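Local coordinates for protein Asp/Glu-specific dipeptidyl-peptidase (Flavobacterium psychrophilum, PDB 5JXF) that removes dipeptides from the N-terminus of oligopeptides as a serine peptidase with strict specificity for an acidic residue at P1, at residues T98-G103 and V212-S217. Numbering follows the deposited sequence.
Sequences TNHHCG and VGAPPS. With ARG (arginine), chain E.
A water joins H100 to P215: its oxygen lies 2.8 Å from H100 NE2, at the ring edge and in the ring plane, and is hydrogen-bonded to P215 O at 2.6 Å, apparently as donor. The carbonyl itself stands 3.6 Å from H100 NE2 and oblique to the ring, so the water makes the polar link between the two. With CG anti to the backbone N (chi1 -177°), the imidazole reaches across to the end of strand 197-214. Its edge is lined on one side of the water by the A214 methyl, 4.3 Å from H100 CD2, and on the other by S217 OG, 3.5 Å from H100 CE1; that hydroxyl is hydrogen-bonded to L118 O. H100 CD2 also packs against the P215 ring, 4.0 Å from CD.

The next residue, H101, belongs to the probable charge-relay site. Its chi1 of 74° sets CG between the backbone N and the carbonyl carbon, and the imidazole is flanked by N99 CB over one face and CB of the bound arginine over the other, each offset toward the rim, the latter 3.5 Å from H101 CE1. H101 ND1 is hydrogen-bonded to D237 OD2 and H101 NE2 to S662 OG, consistent with the charge relay of S46 serine peptidases. Replacing the H101 imidazole with the methyl of an alanine would probably leave D237 and S662 without the group that links them and open a gap beside the bound arginine.

Beyond the contact, I107 of helix 100-109 touches both H100 and A214, while F104 meets the H100 ring at about 70° between planes. Strand 197-214 pairs with strand 239-245, where V212 and G213 form a classic beta bulge opposite M240, and P216 occupies the N-cap position, just before helix 217-220.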
loop_
_atom_site.group_PDB
_atom_site.type_symbol
_atom_site.label_atom_id
_atom_site.label_comp_id
_atom_site.label_asym_id
_atom_site.label_seq_id
_atom_site.Cartn_x
_atom_site.Cartn_y
_atom_site.Cartn_z
ATOM N N THR A 98 -25.739 10.485 11.167
ATOM C CA THR A 98 -24.480 10.209 11.848
ATOM C C THR A 98 -23.691 9.124 11.058
ATOM O O THR A 98 -24.033 8.824 9.912
ATOM C CB THR A 98 -24.714 9.781 13.333
ATOM O OG1 THR A 98 -23.467 9.786 14.038
ATOM C CG2 THR A 98 -25.347 8.391 13.441
ATOM N N ASN A 99 -22.631 8.576 11.640
ATOM C CA ASN A 99 -21.843 7.497 10.972
ATOM C C ASN A 99 -22.498 6.140 11.088
ATOM O O ASN A 99 -23.259 5.889 12.022
ATOM C CB ASN A 99 -20.431 7.353 11.566
ATOM C CG ASN A 99 -19.520 8.488 11.204
ATOM O OD1 ASN A 99 -18.490 8.702 11.848
ATOM N ND2 ASN A 99 -19.881 9.218 10.165
ATOM N N HIS A 100 -22.149 5.239 10.182
ATOM C CA HIS A 100 -22.563 3.852 10.318
ATOM C C HIS A 100 -21.956 3.194 11.564
ATOM O O HIS A 100 -22.619 2.414 12.252
ATOM C CB HIS A 100 -22.196 3.059 9.052
ATOM C CG HIS A 100 -22.656 1.635 9.079
ATOM N ND1 HIS A 100 -21.810 0.585 9.363
ATOM C CD2 HIS A 100 -23.877 1.089 8.875
ATOM C CE1 HIS A 100 -22.483 -0.549 9.309
ATOM N NE2 HIS A 100 -23.743 -0.269 9.025
ATOM N N HIS A 101 -20.710 3.507 11.890
ATOM C CA HIS A 101 -20.152 2.864 13.071
ATOM C C HIS A 101 -20.658 3.513 14.389
ATOM O O HIS A 101 -20.536 2.905 15.441
ATOM C CB HIS A 101 -18.619 2.826 13.018
ATOM C CG HIS A 101 -17.945 4.141 13.265
ATOM N ND1 HIS A 101 -17.439 4.918 12.242
ATOM C CD2 HIS A 101 -17.641 4.788 14.414
ATOM C CE1 HIS A 101 -16.873 5.999 12.749
ATOM N NE2 HIS A 101 -16.988 5.948 14.065
ATOM N N CYS A 102 -21.267 4.696 14.319
ATOM C CA CYS A 102 -21.971 5.260 15.496
ATOM C C CYS A 102 -23.326 4.567 15.698
ATOM O O CYS A 102 -23.711 4.228 16.818
ATOM C CB CYS A 102 -22.200 6.759 15.346
ATOM S SG CYS A 102 -20.740 7.738 15.043
ATOM N N GLY A 103 -24.053 4.368 14.606
ATOM C CA GLY A 103 -25.272 3.582 14.650
ATOM C C GLY A 103 -25.050 2.084 14.817
ATOM O O GLY A 103 -26.003 1.338 15.071
ATOM N N VAL A 212 -33.685 4.878 11.669
ATOM C CA VAL A 212 -34.431 5.199 10.447
ATOM C C VAL A 212 -33.830 4.544 9.199
ATOM O O VAL A 212 -34.558 4.009 8.366
ATOM C CB VAL A 212 -34.500 6.728 10.229
ATOM C CG1 VAL A 212 -35.018 7.077 8.834
ATOM C CG2 VAL A 212 -35.359 7.386 11.333
ATOM N N GLY A 213 -32.507 4.585 9.074
ATOM C CA GLY A 213 -31.851 4.018 7.913
ATOM C C GLY A 213 -30.388 3.666 8.121
ATOM O O GLY A 213 -29.655 4.361 8.837
ATOM N N ALA A 214 -29.961 2.569 7.502
ATOM C CA ALA A 214 -28.539 2.236 7.448
ATOM C C ALA A 214 -28.230 1.403 6.218
ATOM O O ALA A 214 -28.989 0.502 5.875
ATOM C CB ALA A 214 -28.108 1.495 8.695
ATOM N N PRO A 215 -27.095 1.695 5.568
ATOM C CA PRO A 215 -26.609 0.917 4.422
ATOM C C PRO A 215 -26.085 -0.431 4.883
ATOM O O PRO A 215 -25.752 -0.572 6.067
ATOM C CB PRO A 215 -25.467 1.776 3.874
ATOM C CG PRO A 215 -24.901 2.429 5.127
ATOM C CD PRO A 215 -26.137 2.743 5.962
ATOM N N PRO A 216 -25.985 -1.403 3.969
ATOM C CA PRO A 216 -25.263 -2.635 4.298
ATOM C C PRO A 216 -23.866 -2.331 4.814
ATOM O O PRO A 216 -23.283 -1.297 4.473
ATOM C CB PRO A 216 -25.223 -3.389 2.959
ATOM C CG PRO A 216 -25.436 -2.349 1.931
ATOM C CD PRO A 216 -26.403 -1.379 2.554
ATOM N N SER A 217 -23.351 -3.205 5.673
ATOM C CA SER A 217 -22.012 -3.034 6.228
ATOM C C SER A 217 -20.944 -2.954 5.152
ATOM O O SER A 217 -19.901 -2.343 5.354
ATOM C CB SER A 217 -21.674 -4.181 7.178
ATOM O OG SER A 217 -22.243 -3.962 8.460
HETATM N N ARG E . -11.678 4.823 12.509
HETATM C CA ARG E . -13.017 5.295 12.829
HETATM C C ARG E . -12.941 6.150 14.099
HETATM O O ARG E . -12.467 5.683 15.130
HETATM C CB ARG E . -13.983 4.117 13.006
HETATM C CG ARG E . -14.220 3.293 11.731
HETATM C CD ARG E . -15.114 2.080 11.998
HETATM N NE ARG E . -14.541 1.197 13.010
HETATM C CZ ARG E . -13.746 0.158 12.740
HETATM N NH1 ARG E . -13.435 -0.142 11.479
HETATM N NH2 ARG E . -13.265 -0.592 13.731
HETATM O O HOH W 1 -25.659 -2.086 8.217
#